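R.MvaI (Kocuria varians, PDB 2OAA) is a type II restriction endonuclease that recognises the double-stranded DNA sequence CCWGG and cleaves each strand after its second cytosine. Local coordinates at a contact of chain A with DNA. Residues are numbered along the deposited sequence; one frame, centred on the assembly and turned at random.

Site 1: a contact of chain A with DNA. Residues 49-50, 58, 74, 162. With nucleotides of chain B.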
# COMPACT_ATOMS: atom_id res chain seq x y z
N LEU A 49 -2.48 -13.16 -4.97
CA LEU A 49 -1.13 -13.69 -4.75
C LEU A 49 -0.11 -12.57 -4.55
O LEU A 49 -0.16 -11.56 -5.25
CB LEU A 49 -0.68 -14.57 -5.92
CG LEU A 49 -1.50 -15.83 -6.28
CD1 LEU A 49 -0.61 -16.78 -7.07
CD2 LEU A 49 -2.08 -16.54 -5.06
N ASP A 50 0.82 -12.78 -3.62
CA ASP A 50 1.93 -11.84 -3.43
C ASP A 50 3.09 -12.15 -4.38
O ASP A 50 4.22 -12.43 -3.95
CB ASP A 50 2.38 -11.84 -1.96
CG ASP A 50 2.74 -13.23 -1.43
OD1 ASP A 50 2.57 -14.24 -2.16
OD2 ASP A 50 3.20 -13.31 -0.26
N GLU A 58 6.30 -5.96 -11.16
CA GLU A 58 5.13 -5.46 -10.47
C GLU A 58 4.63 -4.21 -11.19
O GLU A 58 5.41 -3.37 -11.60
CB GLU A 58 5.52 -5.11 -9.03
CG GLU A 58 4.48 -4.36 -8.24
CD GLU A 58 3.27 -5.19 -7.88
OE1 GLU A 58 3.33 -6.44 -7.99
OE2 GLU A 58 2.25 -4.57 -7.46
N THR A 74 1.22 -5.43 1.21
CA THR A 74 0.66 -5.63 2.54
C THR A 74 1.27 -6.85 3.19
O THR A 74 1.66 -7.81 2.51
CB THR A 74 -0.91 -5.78 2.55
OG1 THR A 74 -1.30 -7.09 2.11
CG2 THR A 74 -1.56 -4.76 1.64
N LYS A 162 7.93 -9.89 -4.79
CA LYS A 162 6.95 -9.03 -5.47
C LYS A 162 7.56 -7.80 -6.13
O LYS A 162 7.08 -7.36 -7.19
CB LYS A 162 5.87 -8.60 -4.45
CG LYS A 162 4.67 -7.85 -5.02
CD LYS A 162 3.90 -7.17 -3.87
CE LYS A 162 2.73 -6.34 -4.33
NZ LYS A 162 1.50 -7.15 -4.46
P DC B 5 -0.31 -11.97 4.60
OP1 DC B 5 0.65 -12.93 5.19
OP2 DC B 5 -0.36 -10.57 5.10
O5' DC B 5 -0.08 -11.94 3.02
C5' DC B 5 -0.43 -10.80 2.24
C4' DC B 5 -1.33 -11.19 1.10
O4' DC B 5 -2.66 -11.53 1.55
C3' DC B 5 -1.59 -10.07 0.11
O3' DC B 5 -0.45 -9.89 -0.73
C2' DC B 5 -2.79 -10.60 -0.63
C1' DC B 5 -3.60 -11.18 0.53
N1 DC B 5 -4.58 -10.23 1.10
C2 DC B 5 -5.75 -9.96 0.39
O2 DC B 5 -5.92 -10.50 -0.71
N3 DC B 5 -6.66 -9.12 0.92
C4 DC B 5 -6.44 -8.55 2.10
N4 DC B 5 -7.38 -7.74 2.60
C5 DC B 5 -5.24 -8.79 2.84
C6 DC B 5 -4.35 -9.63 2.31
P DC B 6 -0.18 -8.47 -1.42
OP1 DC B 6 1.08 -8.61 -2.19
OP2 DC B 6 -0.32 -7.40 -0.40
O5' DC B 6 -1.39 -8.32 -2.45
C5' DC B 6 -1.55 -9.26 -3.51
C4' DC B 6 -2.82 -8.95 -4.28
O4' DC B 6 -3.99 -9.11 -3.45
C3' DC B 6 -2.92 -7.51 -4.76
O3' DC B 6 -2.10 -7.29 -5.90
C2' DC B 6 -4.40 -7.42 -5.08
C1' DC B 6 -4.99 -8.20 -3.89
N1 DC B 6 -5.37 -7.33 -2.76
C2 DC B 6 -6.50 -6.53 -2.90
O2 DC B 6 -7.11 -6.55 -3.97
N3 DC B 6 -6.90 -5.76 -1.86
C4 DC B 6 -6.20 -5.77 -0.72
N4 DC B 6 -6.64 -5.01 0.29
C5 DC B 6 -5.02 -6.55 -0.56
C6 DC B 6 -4.64 -7.32 -1.60
P DT B 7 -1.50 -5.83 -6.16
OP1 DT B 7 -0.79 -5.94 -7.47
OP2 DT B 7 -0.75 -5.38 -4.96
O5' DT B 7 -2.78 -4.91 -6.35
C5' DT B 7 -3.60 -5.05 -7.50
C4' DT B 7 -4.81 -4.14 -7.41
O4' DT B 7 -5.63 -4.47 -6.26
C3' DT B 7 -4.51 -2.67 -7.20
O3' DT B 7 -4.01 -2.09 -8.40
C2' DT B 7 -5.89 -2.17 -6.80
C1' DT B 7 -6.33 -3.29 -5.85
N1 DT B 7 -5.97 -3.00 -4.45
C2 DT B 7 -6.83 -2.21 -3.73
O2 DT B 7 -7.87 -1.78 -4.20
N3 DT B 7 -6.44 -1.93 -2.45
C4 DT B 7 -5.28 -2.35 -1.82
O4 DT B 7 -5.05 -2.00 -0.67
C5 DT B 7 -4.42 -3.20 -2.63
C7 DT B 7 -3.14 -3.70 -2.03
C6 DT B 7 -4.81 -3.49 -3.88
O HOH W 1 -1.96 -8.46 4.60
O HOH W 2 2.98 -8.67 0.08
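Thr74, at the end of strand 70-74, clamps one phosphate oxygen of DC6 of chain B with two donors from the same residue. Its hydroxyl OG1 donates to OP2 of DC6 over 2.7 Å, and the backbone N of Thr74 reaches that same oxygen at 3.0 Å. The pairing follows from the side chain's first torsion: with chi1 at 77°, OG1 sits between the backbone N and the carbonyl carbon, close enough to the N-H for both to converge on one oxygen.

Lys162, the last residue of helix 152-162, takes the other non-bridging oxygen of DC6, which also meets a water. Its aliphatic chain runs nearly straight and then turns at the end, chi4 being 87°. The ammonium NZ of Lys162 makes a salt bridge and hydrogen bond of 2.7 Å to DC6 OP1, and a second, of 2.9 Å, joins NZ to OP2 of DT7 of chain B. One lysine thus straddles consecutive phosphates. The second of them joins DC6 to DT7 and lies at the cleavage position of CCWGG.

The direct hydrogen bonds of Thr74 and Lys162 go to phosphate oxygens, so these residues hold the strand rather than read its sequence. A base is met by an apolar contact: the methyl CG2 of Thr74 lies 4.1 Å from C7, the methyl group of DT7, on the major-groove side. That is a loose contact that by itself would hardly distinguish one base from another.

Two waters extend the grip. One links Thr74 OG1 to OP2 of DC5 of chain B, the other Thr74 O to OP1 of DC6. Asp50 puts its CB 3.5 Å from DC6 OP1, with the carboxylate directed away.

Glu58, a calcium ligand, approaches from strand 57-63. Its position would suit a metal ion bound between carboxylate and phosphate: carboxylate oxygen OE2 of Glu58 stands 3.3 Å from OP1 of DT7.

Site 2: a contact of chain A with DNA. Residues 216, 226-229. With nucleotides of chain B; nucleotides of chain C.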
# COMPACT_ATOMS: atom_id res chain seq x y z
N TYR A 216 -16.86 -3.94 5.30
CA TYR A 216 -17.47 -4.02 3.97
C TYR A 216 -18.75 -3.19 3.94
O TYR A 216 -19.46 -3.14 4.94
CB TYR A 216 -17.81 -5.47 3.62
CG TYR A 216 -16.61 -6.36 3.41
CD1 TYR A 216 -16.15 -7.18 4.44
CD2 TYR A 216 -15.94 -6.40 2.19
CE1 TYR A 216 -15.04 -8.01 4.27
CE2 TYR A 216 -14.82 -7.24 2.01
CZ TYR A 216 -14.39 -8.04 3.05
OH TYR A 216 -13.29 -8.87 2.88
N HIS A 226 -13.52 -5.71 7.66
CA HIS A 226 -12.71 -5.76 6.45
C HIS A 226 -11.33 -5.20 6.73
O HIS A 226 -11.12 -3.98 6.70
CB HIS A 226 -13.35 -4.93 5.34
CG HIS A 226 -12.70 -5.12 4.01
ND1 HIS A 226 -13.00 -4.34 2.91
CD2 HIS A 226 -11.75 -6.00 3.61
CE1 HIS A 226 -12.29 -4.76 1.88
NE2 HIS A 226 -11.53 -5.77 2.27
N ASP A 227 -10.38 -6.09 7.01
CA ASP A 227 -8.98 -5.71 7.13
C ASP A 227 -8.42 -5.68 5.72
O ASP A 227 -8.32 -6.73 5.06
CB ASP A 227 -8.26 -6.73 8.00
CG ASP A 227 -6.81 -6.37 8.29
OD1 ASP A 227 -6.29 -5.38 7.72
OD2 ASP A 227 -6.19 -7.11 9.09
N HIS A 228 -8.10 -4.48 5.23
CA HIS A 228 -7.52 -4.33 3.89
C HIS A 228 -6.07 -4.77 3.85
O HIS A 228 -5.44 -4.74 2.80
CB HIS A 228 -7.61 -2.88 3.41
CG HIS A 228 -8.99 -2.30 3.42
ND1 HIS A 228 -9.84 -2.39 2.33
CD2 HIS A 228 -9.66 -1.61 4.37
CE1 HIS A 228 -10.97 -1.77 2.62
NE2 HIS A 228 -10.88 -1.28 3.84
N GLY A 229 -5.55 -5.16 5.01
CA GLY A 229 -4.16 -5.58 5.12
C GLY A 229 -3.29 -4.41 5.51
O GLY A 229 -3.44 -3.31 4.98
P DA B 4 -4.17 -12.82 9.92
OP1 DA B 4 -3.07 -13.60 10.54
OP2 DA B 4 -4.48 -11.45 10.41
O5' DA B 4 -3.87 -12.74 8.36
C5' DA B 4 -3.57 -13.92 7.63
C4' DA B 4 -3.41 -13.61 6.17
O4' DA B 4 -4.71 -13.36 5.57
C3' DA B 4 -2.56 -12.37 5.88
O3' DA B 4 -1.79 -12.59 4.71
C2' DA B 4 -3.62 -11.32 5.59
C1' DA B 4 -4.64 -12.15 4.84
N9 DA B 4 -5.98 -11.57 4.77
C8 DA B 4 -6.62 -10.80 5.71
N7 DA B 4 -7.81 -10.38 5.34
C5 DA B 4 -7.97 -10.93 4.07
C6 DA B 4 -9.01 -10.84 3.13
N6 DA B 4 -10.13 -10.14 3.33
N1 DA B 4 -8.86 -11.51 1.96
C2 DA B 4 -7.73 -12.20 1.76
N3 DA B 4 -6.67 -12.34 2.56
C4 DA B 4 -6.86 -11.67 3.72
P DC B 5 -0.31 -11.97 4.60
OP1 DC B 5 0.65 -12.93 5.19
OP2 DC B 5 -0.36 -10.57 5.10
O5' DC B 5 -0.08 -11.94 3.02
C5' DC B 5 -0.43 -10.80 2.24
C4' DC B 5 -1.33 -11.19 1.10
O4' DC B 5 -2.66 -11.53 1.55
C3' DC B 5 -1.59 -10.07 0.11
O3' DC B 5 -0.45 -9.89 -0.73
C2' DC B 5 -2.79 -10.60 -0.63
C1' DC B 5 -3.60 -11.18 0.53
N1 DC B 5 -4.58 -10.23 1.10
C2 DC B 5 -5.75 -9.96 0.39
O2 DC B 5 -5.92 -10.50 -0.71
N3 DC B 5 -6.66 -9.12 0.92
C4 DC B 5 -6.44 -8.55 2.10
N4 DC B 5 -7.38 -7.74 2.60
C5 DC B 5 -5.24 -8.79 2.84
C6 DC B 5 -4.35 -9.63 2.31
P DG C 7 -16.42 0.15 -0.35
OP1 DG C 7 -17.87 0.25 -0.66
OP2 DG C 7 -15.97 -0.70 0.78
O5' DG C 7 -15.64 -0.35 -1.65
C5' DG C 7 -15.91 0.21 -2.92
C4' DG C 7 -15.52 -0.77 -4.01
O4' DG C 7 -14.11 -1.07 -3.88
C3' DG C 7 -16.23 -2.13 -3.93
O3' DG C 7 -16.36 -2.66 -5.24
C2' DG C 7 -15.28 -2.95 -3.08
C1' DG C 7 -13.92 -2.44 -3.52
N9 DG C 7 -12.90 -2.50 -2.47
C8 DG C 7 -12.98 -2.02 -1.19
N7 DG C 7 -11.93 -2.28 -0.46
C5 DG C 7 -11.09 -2.98 -1.32
C6 DG C 7 -9.80 -3.55 -1.09
O6 DG C 7 -9.14 -3.55 -0.05
N1 DG C 7 -9.31 -4.17 -2.23
C2 DG C 7 -9.96 -4.24 -3.44
N2 DG C 7 -9.31 -4.89 -4.42
N3 DG C 7 -11.15 -3.72 -3.67
C4 DG C 7 -11.66 -3.11 -2.57
P DG C 8 -17.01 -4.11 -5.48
OP1 DG C 8 -17.67 -4.05 -6.81
OP2 DG C 8 -17.79 -4.53 -4.29
O5' DG C 8 -15.71 -5.02 -5.60
C5' DG C 8 -15.70 -6.38 -5.18
C4' DG C 8 -14.34 -6.97 -5.45
O4' DG C 8 -13.31 -6.23 -4.76
C3' DG C 8 -14.14 -8.40 -4.98
O3' DG C 8 -14.73 -9.29 -5.93
C2' DG C 8 -12.63 -8.51 -4.96
C1' DG C 8 -12.20 -7.11 -4.51
N9 DG C 8 -11.85 -6.99 -3.10
C8 DG C 8 -12.51 -6.24 -2.14
N7 DG C 8 -11.94 -6.30 -0.97
C5 DG C 8 -10.85 -7.14 -1.15
C6 DG C 8 -9.86 -7.57 -0.23
O6 DG C 8 -9.74 -7.28 0.96
N1 DG C 8 -8.94 -8.42 -0.83
C2 DG C 8 -8.97 -8.81 -2.15
N2 DG C 8 -7.99 -9.65 -2.54
N3 DG C 8 -9.88 -8.41 -3.02
C4 DG C 8 -10.79 -7.58 -2.46
P DT C 9 -15.21 -10.75 -5.47
OP1 DT C 9 -15.92 -11.37 -6.61
OP2 DT C 9 -15.88 -10.64 -4.15
O5' DT C 9 -13.84 -11.53 -5.25
C5' DT C 9 -12.86 -11.58 -6.28
C4' DT C 9 -11.75 -12.52 -5.89
O4' DT C 9 -11.04 -11.97 -4.75
C3' DT C 9 -12.24 -13.90 -5.44
O3' DT C 9 -11.26 -14.89 -5.74
C2' DT C 9 -12.36 -13.73 -3.94
C1' DT C 9 -11.16 -12.85 -3.63
N1 DT C 9 -11.33 -12.02 -2.41
C2 DT C 9 -10.37 -12.08 -1.42
O2 DT C 9 -9.36 -12.75 -1.51
N3 DT C 9 -10.65 -11.32 -0.31
C4 DT C 9 -11.75 -10.52 -0.11
O4 DT C 9 -11.87 -9.91 0.95
C5 DT C 9 -12.70 -10.48 -1.19
C7 DT C 9 -13.92 -9.63 -1.06
C6 DT C 9 -12.45 -11.23 -2.28
O HOH W 3 -14.30 -1.88 2.65
O HOH W 4 -4.56 -9.30 8.27
O HOH W 5 -10.11 -8.95 6.07
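O6 of DG8 of chain C is gripped from two directions in the major groove: by N4 of its partner DC5 of chain B, in the Watson-Crick pair, and by NE2 of His226 at 2.7 Å. The bond from NE2 is nearly straight, 170° at the hydrogen, and the oxygen lies in the imidazole plane, so the histidine meets the guanine edge-on.

His228 does the same one base along. Its ND1 donates to O6 of DG7 of chain C over 2.7 Å, again in the ring plane. Tyr216 completes the series with its hydroxyl OH, which donates to O4 of DT9 of chain C at 2.6 Å; N6 of DA4 of chain B donates to that oxygen as well. Tyr216 stacks nearly parallel on one face of the His226 ring, CE2 over its centre; the opposite face meets ND1 of His228 near the rim, the two imidazoles being clearly tilted against each other. Such packing may limit tilting of the middle ring. The two guanines belong to CCWGG, whereas the DA4-DT9 pair flanks it.

The other strand is read by main chain. N4 of DC5 donates to Asp227 O over 2.8 Å, in the carbonyl plane and on a lone pair. Water 5 connects this carbonyl to N7 and N6 of DA4. Asp227 also braces the turn that follows: N of Gly229 donates to its OD1 over 2.8 Å, arriving from above the carboxylate plane.

Site 1 and site 2 share no protein residue, and the centres of their C-alpha atoms lie about 17 Å apart. What connects them is the duplex. DC5 takes part in both, presenting its phosphate to site 1 through water and its base to site 2. Site 2 checks base edges in the major groove on both strands; site 1 grips the backbone of chain B beside the metal-binding Glu58, probably part of the active site. Thus a single protein chain couples reading to positioning one strand for cutting. With one copy of R.MvaI in the assembly, the opposite strand would presumably need a separate binding event.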